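Local coordinates for protein (hdlp (histone deacetylase-like protein)) (Aquifex aeolicus, PDB 1C3P) that is a zinc-binding homologue of histone deacetylases that probably removes acetyl groups from acetylated lysine and may take part in acetoin degradation, at residues L222-E236 and K267-I281. Sequence-based numbering, arbitrary orientation.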
ATOM      1  N   LEU A 222      -5.649  -5.020  14.836  1.00 19.70           N
ATOM      2  CA  LEU A 222      -7.066  -4.730  15.017  1.00 21.62           C
ATOM      3  C   LEU A 222      -7.967  -5.930  14.724  1.00 19.68           C
ATOM      4  O   LEU A 222      -7.629  -6.790  13.917  1.00 18.07           O
ATOM      5  CB  LEU A 222      -7.444  -3.540  14.145  1.00 16.46           C
ATOM      6  CG  LEU A 222      -6.653  -2.303  14.598  1.00 18.65           C
ATOM      7  CD1 LEU A 222      -6.798  -1.171  13.577  1.00 21.32           C
ATOM      8  CD2 LEU A 222      -7.150  -1.869  15.964  1.00 19.98           C
ATOM      9  N   PRO A 223      -9.130  -5.994  15.391  1.00 19.37           N
ATOM     10  CA  PRO A 223     -10.110  -7.081  15.253  1.00 19.59           C
ATOM     11  C   PRO A 223     -10.974  -7.158  14.015  1.00 23.15           C
ATOM     12  O   PRO A 223     -11.080  -6.213  13.243  1.00 15.81           O
ATOM     13  CB  PRO A 223     -10.970  -6.911  16.508  1.00 20.08           C
ATOM     14  CG  PRO A 223     -11.059  -5.406  16.591  1.00 21.96           C
ATOM     15  CD  PRO A 223      -9.582  -5.027  16.412  1.00 17.38           C
ATOM     16  N   LYS A 224     -11.600  -8.318  13.848  1.00 16.41           N
ATOM     17  CA  LYS A 224     -12.520  -8.551  12.745  1.00 16.11           C
ATOM     18  C   LYS A 224     -13.741  -7.630  12.888  1.00 15.77           C
ATOM     19  O   LYS A 224     -14.140  -7.262  14.009  1.00 21.07           O
ATOM     20  CB  LYS A 224     -13.008  -9.998  12.778  1.00 20.34           C
ATOM     21  CG  LYS A 224     -11.899 -11.046  12.714  1.00 19.33           C
ATOM     22  CD  LYS A 224     -12.488 -12.464  12.804  1.00 25.49           C
ATOM     23  CE  LYS A 224     -11.372 -13.517  12.830  1.00 24.14           C
ATOM     24  NZ  LYS A 224     -11.911 -14.908  12.903  1.00 34.08           N
ATOM     25  N   GLY A 225     -14.353  -7.292  11.758  1.00 20.77           N
ATOM     26  CA  GLY A 225     -15.531  -6.444  11.782  1.00 20.30           C
ATOM     27  C   GLY A 225     -15.256  -4.999  12.145  1.00 20.63           C
ATOM     28  O   GLY A 225     -16.172  -4.281  12.525  1.00 20.66           O
ATOM     29  N   LEU A 226     -14.005  -4.564  12.013  1.00 20.37           N
ATOM     30  CA  LEU A 226     -13.622  -3.195  12.363  1.00 18.71           C
ATOM     31  C   LEU A 226     -14.498  -2.147  11.662  1.00 19.84           C
ATOM     32  O   LEU A 226     -14.713  -2.237  10.456  1.00 18.13           O
ATOM     33  CB  LEU A 226     -12.173  -2.944  11.951  1.00 13.63           C
ATOM     34  CG  LEU A 226     -11.558  -1.701  12.592  1.00 18.44           C
ATOM     35  CD1 LEU A 226     -11.253  -2.052  14.048  1.00 18.09           C
ATOM     36  CD2 LEU A 226     -10.266  -1.294  11.876  1.00 17.96           C
ATOM     37  N   ASN A 227     -14.989  -1.154  12.403  1.00 23.30           N
ATOM     38  CA  ASN A 227     -15.797  -0.116  11.771  1.00 20.88           C
ATOM     39  C   ASN A 227     -14.992   1.167  11.644  1.00 25.24           C
ATOM     40  O   ASN A 227     -13.856   1.247  12.124  1.00 18.54           O
ATOM     41  CB  ASN A 227     -17.123   0.131  12.526  1.00 21.73           C
ATOM     42  CG  ASN A 227     -16.922   0.649  13.940  1.00 20.47           C
ATOM     43  OD1 ASN A 227     -16.160   1.591  14.175  1.00 23.80           O
ATOM     44  ND2 ASN A 227     -17.639   0.049  14.890  1.00 21.08           N
ATOM     45  N   ASP A 228     -15.577   2.171  10.997  1.00 19.41           N
ATOM     46  CA  ASP A 228     -14.878   3.431  10.770  1.00 22.15           C
ATOM     47  C   ASP A 228     -14.380   4.142  12.004  1.00 18.83           C
ATOM     48  O   ASP A 228     -13.275   4.675  12.005  1.00 16.28           O
ATOM     49  CB  ASP A 228     -15.758   4.399   9.966  1.00 16.82           C
ATOM     50  CG  ASP A 228     -15.977   3.944   8.546  1.00 30.68           C
ATOM     51  OD1 ASP A 228     -15.206   3.071   8.087  1.00 23.87           O
ATOM     52  OD2 ASP A 228     -16.900   4.479   7.883  1.00 25.02           O
ATOM     53  N   ASN A 229     -15.206   4.192  13.045  1.00 20.73           N
ATOM     54  CA  ASN A 229     -14.822   4.866  14.270  1.00 21.75           C
ATOM     55  C   ASN A 229     -13.654   4.175  14.937  1.00 18.47           C
ATOM     56  O   ASN A 229     -12.742   4.829  15.457  1.00 22.47           O
ATOM     57  CB  ASN A 229     -16.027   4.944  15.203  1.00 19.46           C
ATOM     58  CG  ASN A 229     -17.062   5.920  14.700  1.00 27.14           C
ATOM     59  OD1 ASN A 229     -16.851   7.125  14.755  1.00 33.03           O
ATOM     60  ND2 ASN A 229     -18.165   5.408  14.164  1.00 21.35           N
ATOM     61  N   GLU A 230     -13.650   2.850  14.878  1.00 17.79           N
ATOM     62  CA  GLU A 230     -12.559   2.099  15.484  1.00 21.18           C
ATOM     63  C   GLU A 230     -11.248   2.312  14.730  1.00 16.89           C
ATOM     64  O   GLU A 230     -10.194   2.484  15.339  1.00 19.45           O
ATOM     65  CB  GLU A 230     -12.912   0.612  15.533  1.00 20.54           C
ATOM     66  CG  GLU A 230     -14.163   0.336  16.358  1.00 28.98           C
ATOM     67  CD  GLU A 230     -14.526  -1.131  16.365  1.00 24.35           C
ATOM     68  OE1 GLU A 230     -14.465  -1.745  15.283  1.00 22.00           O
ATOM     69  OE2 GLU A 230     -14.891  -1.655  17.436  1.00 24.99           O
ATOM     70  N   PHE A 231     -11.310   2.318  13.404  1.00 15.68           N
ATOM     71  CA  PHE A 231     -10.099   2.534  12.616  1.00 15.78           C
ATOM     72  C   PHE A 231      -9.523   3.925  12.911  1.00 18.54           C
ATOM     73  O   PHE A 231      -8.345   4.064  13.244  1.00 18.86           O
ATOM     74  CB  PHE A 231     -10.405   2.406  11.120  1.00 13.22           C
ATOM     75  CG  PHE A 231      -9.178   2.447  10.242  1.00 20.63           C
ATOM     76  CD1 PHE A 231      -8.243   1.411  10.275  1.00 18.42           C
ATOM     77  CD2 PHE A 231      -8.958   3.513   9.381  1.00 21.10           C
ATOM     78  CE1 PHE A 231      -7.113   1.439   9.463  1.00 17.67           C
ATOM     79  CE2 PHE A 231      -7.824   3.552   8.561  1.00 28.29           C
ATOM     80  CZ  PHE A 231      -6.900   2.508   8.605  1.00 27.85           C
ATOM     81  N   LEU A 232     -10.350   4.963  12.800  1.00 19.07           N
ATOM     82  CA  LEU A 232      -9.865   6.325  13.039  1.00 17.39           C
ATOM     83  C   LEU A 232      -9.416   6.559  14.474  1.00 19.82           C
ATOM     84  O   LEU A 232      -8.478   7.300  14.710  1.00 21.80           O
ATOM     85  CB  LEU A 232     -10.926   7.343  12.632  1.00 24.53           C
ATOM     86  CG  LEU A 232     -11.285   7.275  11.140  1.00 16.64           C
ATOM     87  CD1 LEU A 232     -12.501   8.161  10.891  1.00 26.70           C
ATOM     88  CD2 LEU A 232     -10.123   7.685  10.252  1.00 18.77           C
ATOM     89  N   PHE A 233     -10.095   5.944  15.435  1.00 17.18           N
ATOM     90  CA  PHE A 233      -9.693   6.050  16.836  1.00 23.34           C
ATOM     91  C   PHE A 233      -8.265   5.529  16.960  1.00 23.12           C
ATOM     92  O   PHE A 233      -7.383   6.175  17.537  1.00 18.35           O
ATOM     93  CB  PHE A 233     -10.590   5.168  17.710  1.00 19.17           C
ATOM     94  CG  PHE A 233     -10.105   5.014  19.131  1.00 21.40           C
ATOM     95  CD1 PHE A 233     -10.452   5.944  20.107  1.00 29.62           C
ATOM     96  CD2 PHE A 233      -9.338   3.915  19.496  1.00 19.92           C
ATOM     97  CE1 PHE A 233     -10.052   5.776  21.435  1.00 29.35           C
ATOM     98  CE2 PHE A 233      -8.923   3.729  20.823  1.00 25.37           C
ATOM     99  CZ  PHE A 233      -9.284   4.658  21.795  1.00 30.28           C
ATOM    100  N   ALA A 234      -8.055   4.329  16.425  1.00 17.26           N
ATOM    101  CA  ALA A 234      -6.750   3.679  16.483  1.00 17.67           C
ATOM    102  C   ALA A 234      -5.678   4.521  15.806  1.00 16.31           C
ATOM    103  O   ALA A 234      -4.549   4.639  16.292  1.00 16.75           O
ATOM    104  CB  ALA A 234      -6.841   2.275  15.810  1.00 19.08           C
ATOM    105  N   LEU A 235      -6.030   5.096  14.670  1.00 16.73           N
ATOM    106  CA  LEU A 235      -5.091   5.918  13.909  1.00 19.14           C
ATOM    107  C   LEU A 235      -4.660   7.163  14.698  1.00 18.71           C
ATOM    108  O   LEU A 235      -3.466   7.435  14.859  1.00 18.59           O
ATOM    109  CB  LEU A 235      -5.749   6.360  12.600  1.00 21.72           C
ATOM    110  CG  LEU A 235      -4.909   6.494  11.328  1.00 36.73           C
ATOM    111  CD1 LEU A 235      -5.462   7.671  10.529  1.00 20.69           C
ATOM    112  CD2 LEU A 235      -3.423   6.684  11.641  1.00 22.96           C
ATOM    113  N   GLU A 236      -5.634   7.919  15.195  1.00 25.43           N
ATOM    114  CA  GLU A 236      -5.341   9.141  15.953  1.00 19.75           C
ATOM    115  C   GLU A 236      -4.481   8.868  17.185  1.00 25.85           C
ATOM    116  O   GLU A 236      -3.516   9.590  17.460  1.00 21.36           O
ATOM    117  CB  GLU A 236      -6.641   9.813  16.405  1.00 23.18           C
ATOM    118  CG  GLU A 236      -7.598  10.113  15.281  1.00 38.53           C
ATOM    119  CD  GLU A 236      -8.955  10.580  15.775  1.00 42.42           C
ATOM    120  OE1 GLU A 236      -9.641   9.810  16.501  1.00 45.43           O
ATOM    121  OE2 GLU A 236      -9.330  11.716  15.429  1.00 48.76           O
ATOM    122  N   LYS A 267     -10.986  -8.465   7.031  1.00 18.40           N
ATOM    123  CA  LYS A 267     -12.198  -8.603   7.815  1.00 20.64           C
ATOM    124  C   LYS A 267     -12.609  -7.218   8.326  1.00 20.63           C
ATOM    125  O   LYS A 267     -13.450  -7.101   9.209  1.00 25.38           O
ATOM    126  CB  LYS A 267     -11.967  -9.556   8.987  1.00 20.96           C
ATOM    127  CG  LYS A 267     -11.571 -10.948   8.538  1.00 25.60           C
ATOM    128  CD  LYS A 267     -12.583 -11.531   7.585  1.00 33.47           C
ATOM    129  CE  LYS A 267     -12.151 -12.917   7.142  1.00 38.49           C
ATOM    130  NZ  LYS A 267     -13.054 -13.450   6.102  1.00 33.11           N
ATOM    131  N   PHE A 268     -11.997  -6.173   7.768  1.00 18.98           N
ATOM    132  CA  PHE A 268     -12.327  -4.790   8.130  1.00 18.50           C
ATOM    133  C   PHE A 268     -13.515  -4.381   7.252  1.00 18.33           C
ATOM    134  O   PHE A 268     -13.606  -4.788   6.097  1.00 18.28           O
ATOM    135  CB  PHE A 268     -11.153  -3.842   7.839  1.00 20.91           C
ATOM    136  CG  PHE A 268      -9.990  -3.956   8.799  1.00 16.96           C
ATOM    137  CD1 PHE A 268      -8.867  -3.129   8.632  1.00 16.61           C
ATOM    138  CD2 PHE A 268     -10.011  -4.847   9.872  1.00 18.13           C
ATOM    139  CE1 PHE A 268      -7.788  -3.184   9.518  1.00 14.81           C
ATOM    140  CE2 PHE A 268      -8.924  -4.909  10.775  1.00 17.45           C
ATOM    141  CZ  PHE A 268      -7.823  -4.082  10.598  1.00 16.01           C
ATOM    142  N   ASN A 269     -14.422  -3.584   7.797  1.00 21.04           N
ATOM    143  CA  ASN A 269     -15.594  -3.143   7.041  1.00 22.89           C
ATOM    144  C   ASN A 269     -15.659  -1.627   6.966  1.00 19.00           C
ATOM    145  O   ASN A 269     -16.674  -1.024   7.306  1.00 21.85           O
ATOM    146  CB  ASN A 269     -16.886  -3.650   7.691  1.00 20.55           C
ATOM    147  CG  ASN A 269     -16.928  -5.157   7.809  1.00 26.13           C
ATOM    148  OD1 ASN A 269     -16.551  -5.875   6.881  1.00 29.17           O
ATOM    149  ND2 ASN A 269     -17.417  -5.649   8.944  1.00 28.26           N
ATOM    150  N   LEU A 270     -14.588  -1.009   6.500  1.00 17.71           N
ATOM    151  CA  LEU A 270     -14.561   0.436   6.426  1.00 18.57           C
ATOM    152  C   LEU A 270     -15.237   1.022   5.181  1.00 22.83           C
ATOM    153  O   LEU A 270     -15.493   0.313   4.195  1.00 18.25           O
ATOM    154  CB  LEU A 270     -13.118   0.927   6.463  1.00 18.95           C
ATOM    155  CG  LEU A 270     -12.194   0.435   7.584  1.00 20.54           C
ATOM    156  CD1 LEU A 270     -10.944   1.304   7.543  1.00 14.19           C
ATOM    157  CD2 LEU A 270     -12.869   0.540   8.952  1.00 19.05           C
ATOM    158  N   SER A 271     -15.504   2.325   5.252  1.00 20.95           N
ATOM    159  CA  SER A 271     -16.097   3.100   4.158  1.00 18.28           C
ATOM    160  C   SER A 271     -14.955   3.855   3.467  1.00 19.98           C
ATOM    161  O   SER A 271     -13.915   4.092   4.100  1.00 18.82           O
ATOM    162  CB  SER A 271     -17.082   4.139   4.704  1.00 18.73           C
ATOM    163  OG  SER A 271     -16.405   5.165   5.420  1.00 22.28           O
ATOM    164  N   ASN A 272     -15.146   4.245   2.198  1.00 16.17           N
ATOM    165  CA  ASN A 272     -14.131   4.995   1.429  1.00 20.70           C
ATOM    166  C   ASN A 272     -13.921   6.350   2.064  1.00 18.03           C
ATOM    167  O   ASN A 272     -12.856   6.948   1.931  1.00 18.58           O
ATOM    168  CB  ASN A 272     -14.572   5.350   0.006  1.00 37.49           C
ATOM    169  CG  ASN A 272     -14.722   4.182  -0.890  1.00 54.53           C
ATOM    170  OD1 ASN A 272     -15.253   4.329  -1.998  1.00 45.61           O
ATOM    171  ND2 ASN A 272     -14.245   3.016  -0.457  1.00 60.55           N
ATOM    172  N   VAL A 273     -14.984   6.874   2.669  1.00 19.57           N
ATOM    173  CA  VAL A 273     -14.915   8.186   3.297  1.00 22.12           C
ATOM    174  C   VAL A 273     -14.074   8.176   4.567  1.00 22.06           C
ATOM    175  O   VAL A 273     -13.411   9.153   4.874  1.00 16.89           O
ATOM    176  CB  VAL A 273     -16.325   8.729   3.571  1.00 26.91           C
ATOM    177  CG1 VAL A 273     -16.249  10.010   4.368  1.00 39.69           C
ATOM    178  CG2 VAL A 273     -17.006   9.025   2.229  1.00 34.73           C
ATOM    179  N   ALA A 274     -14.086   7.069   5.303  1.00 21.79           N
ATOM    180  CA  ALA A 274     -13.246   6.988   6.489  1.00 21.31           C
ATOM    181  C   ALA A 274     -11.794   6.808   5.999  1.00 17.83           C
ATOM    182  O   ALA A 274     -10.853   7.294   6.632  1.00 20.38           O
ATOM    183  CB  ALA A 274     -13.681   5.802   7.364  1.00 18.95           C
ATOM    184  N   PHE A 275     -11.628   6.107   4.871  1.00 16.01           N
ATOM    185  CA  PHE A 275     -10.308   5.874   4.271  1.00 16.46           C
ATOM    186  C   PHE A 275      -9.708   7.238   3.938  1.00 25.06           C
ATOM    187  O   PHE A 275      -8.535   7.518   4.212  1.00 19.71           O
ATOM    188  CB  PHE A 275     -10.476   5.036   2.996  1.00 24.56           C
ATOM    189  CG  PHE A 275      -9.213   4.830   2.206  1.00 23.01           C
ATOM    190  CD1 PHE A 275      -8.205   3.990   2.660  1.00 23.88           C
ATOM    191  CD2 PHE A 275      -9.064   5.451   0.969  1.00 22.40           C
ATOM    192  CE1 PHE A 275      -7.063   3.765   1.885  1.00 28.74           C
ATOM    193  CE2 PHE A 275      -7.930   5.237   0.185  1.00 35.03           C
ATOM    194  CZ  PHE A 275      -6.930   4.391   0.645  1.00 24.63           C
ATOM    195  N   LEU A 276     -10.546   8.092   3.366  1.00 17.49           N
ATOM    196  CA  LEU A 276     -10.143   9.436   2.987  1.00 24.23           C
ATOM    197  C   LEU A 276      -9.823  10.257   4.242  1.00 18.88           C
ATOM    198  O   LEU A 276      -8.817  10.973   4.279  1.00 17.99           O
ATOM    199  CB  LEU A 276     -11.268  10.083   2.162  1.00 20.44           C
ATOM    200  CG  LEU A 276     -11.007  11.419   1.449  1.00 39.65           C
ATOM    201  CD1 LEU A 276     -12.310  11.916   0.825  1.00 29.65           C
ATOM    202  CD2 LEU A 276     -10.498  12.450   2.413  1.00 32.41           C
ATOM    203  N   LYS A 277     -10.663  10.173   5.271  1.00 19.67           N
ATOM    204  CA  LYS A 277     -10.374  10.925   6.485  1.00 21.33           C
ATOM    205  C   LYS A 277      -9.081  10.491   7.147  1.00 22.12           C
ATOM    206  O   LYS A 277      -8.366  11.310   7.727  1.00 22.19           O
ATOM    207  CB  LYS A 277     -11.507  10.815   7.506  1.00 23.84           C
ATOM    208  CG  LYS A 277     -12.674  11.694   7.201  1.00 40.87           C
ATOM    209  CD  LYS A 277     -13.458  11.971   8.473  1.00 54.73           C
ATOM    210  CE  LYS A 277     -12.583  12.674   9.502  1.00 58.85           C
ATOM    211  NZ  LYS A 277     -13.339  12.991  10.742  1.00 55.34           N
ATOM    212  N   ALA A 278      -8.778   9.199   7.063  1.00 20.23           N
ATOM    213  CA  ALA A 278      -7.550   8.672   7.663  1.00 17.06           C
ATOM    214  C   ALA A 278      -6.348   9.357   7.009  1.00 16.94           C
ATOM    215  O   ALA A 278      -5.397   9.799   7.671  1.00 14.93           O
ATOM    216  CB  ALA A 278      -7.473   7.141   7.443  1.00 19.27           C
ATOM    217  N   PHE A 279      -6.401   9.438   5.689  1.00 18.88           N
ATOM    218  CA  PHE A 279      -5.351  10.081   4.907  1.00 21.01           C
ATOM    219  C   PHE A 279      -5.149  11.533   5.367  1.00 25.48           C
ATOM    220  O   PHE A 279      -4.017  11.992   5.571  1.00 16.30           O
ATOM    221  CB  PHE A 279      -5.759  10.052   3.428  1.00 16.79           C
ATOM    222  CG  PHE A 279      -4.856  10.843   2.529  1.00 20.23           C
ATOM    223  CD1 PHE A 279      -3.543  10.432   2.292  1.00 21.61           C
ATOM    224  CD2 PHE A 279      -5.329  11.982   1.888  1.00 23.24           C
ATOM    225  CE1 PHE A 279      -2.717  11.155   1.416  1.00 30.98           C
ATOM    226  CE2 PHE A 279      -4.516  12.706   1.013  1.00 24.82           C
ATOM    227  CZ  PHE A 279      -3.209  12.292   0.774  1.00 30.27           C
ATOM    228  N   ASN A 280      -6.254  12.251   5.530  1.00 22.30           N
ATOM    229  CA  ASN A 280      -6.176  13.639   5.953  1.00 24.49           C
ATOM    230  C   ASN A 280      -5.745  13.823   7.396  1.00 23.01           C
ATOM    231  O   ASN A 280      -5.118  14.826   7.738  1.00 21.91           O
ATOM    232  CB  ASN A 280      -7.506  14.349   5.678  1.00 27.17           C
ATOM    233  CG  ASN A 280      -7.770  14.499   4.188  1.00 20.88           C
ATOM    234  OD1 ASN A 280      -6.845  14.741   3.411  1.00 22.95           O
ATOM    235  ND2 ASN A 280      -9.029  14.390   3.789  1.00 27.85           N
ATOM    236  N   ILE A 281      -6.069  12.852   8.240  1.00 18.74           N
ATOM    237  CA  ILE A 281      -5.649  12.902   9.633  1.00 18.37           C
ATOM    238  C   ILE A 281      -4.121  12.793   9.708  1.00 18.54           C
ATOM    239  O   ILE A 281      -3.483  13.447  10.537  1.00 19.69           O
ATOM    240  CB  ILE A 281      -6.255  11.742  10.444  1.00 19.31           C
ATOM    241  CG1 ILE A 281      -7.752  11.967  10.644  1.00 23.51           C
ATOM    242  CG2 ILE A 281      -5.550  11.619  11.777  1.00 28.87           C
ATOM    243  CD1 ILE A 281      -8.436  10.827  11.395  1.00 26.47           C
TER
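D228 grips the start of helix 272-281 with both carboxylate oxygens. Its OD1 takes the backbone N of S271 on the syn lone pair at 2.9 Å. Its OD2 accepts from S271 OG at 2.6 Å, met from above the carboxylate plane, and is also bonded by the backbone N of R356. S271 OG passes the link on, for it caps the helix by accepting from A274 N. A leucine in place of D228 would probably leave S271 N and S271 OG without this acceptor and loosen the hold on the helix start. Two backbone bonds tie the loops together. G225 N, in a type II turn, donates to K267 O at 2.7 Å, and N269 N donates to L226 O.

Two leucine methyls sit on aromatic faces. L226 CD2 lies over the centre of the F268 ring, 3.8 Å from its centroid, a CH-pi contact. With CG anti to the backbone N (chi1 -165°), L226 runs alongside F268. F268 lies about 7 Å, side chain to side chain, from D258, which binds zinc in another structure of this protein. L270 CD1 covers a face of F231, offset toward the rim, 3.7 Å from the centroid, the side chains crossing at about a right angle. A278 CB meets the edge of the F231 ring.

Farther along, the helices pack through aliphatic groups. L232 is a knob in the hole formed by A274, K277, A278 and I281, its CD2 3.7 Å from I281 CD1. L235 CD1 rests on A278 CB.

The axes of the short segments 228-236 and 272-281 approach to 10.0 Å, with 9° between their directions. F231 and L235 also touch L190 of strand 185-192. Parallel helices packed side by side on a parallel sheet are typical of the alpha/beta, arginase-like fold of histone deacetylases.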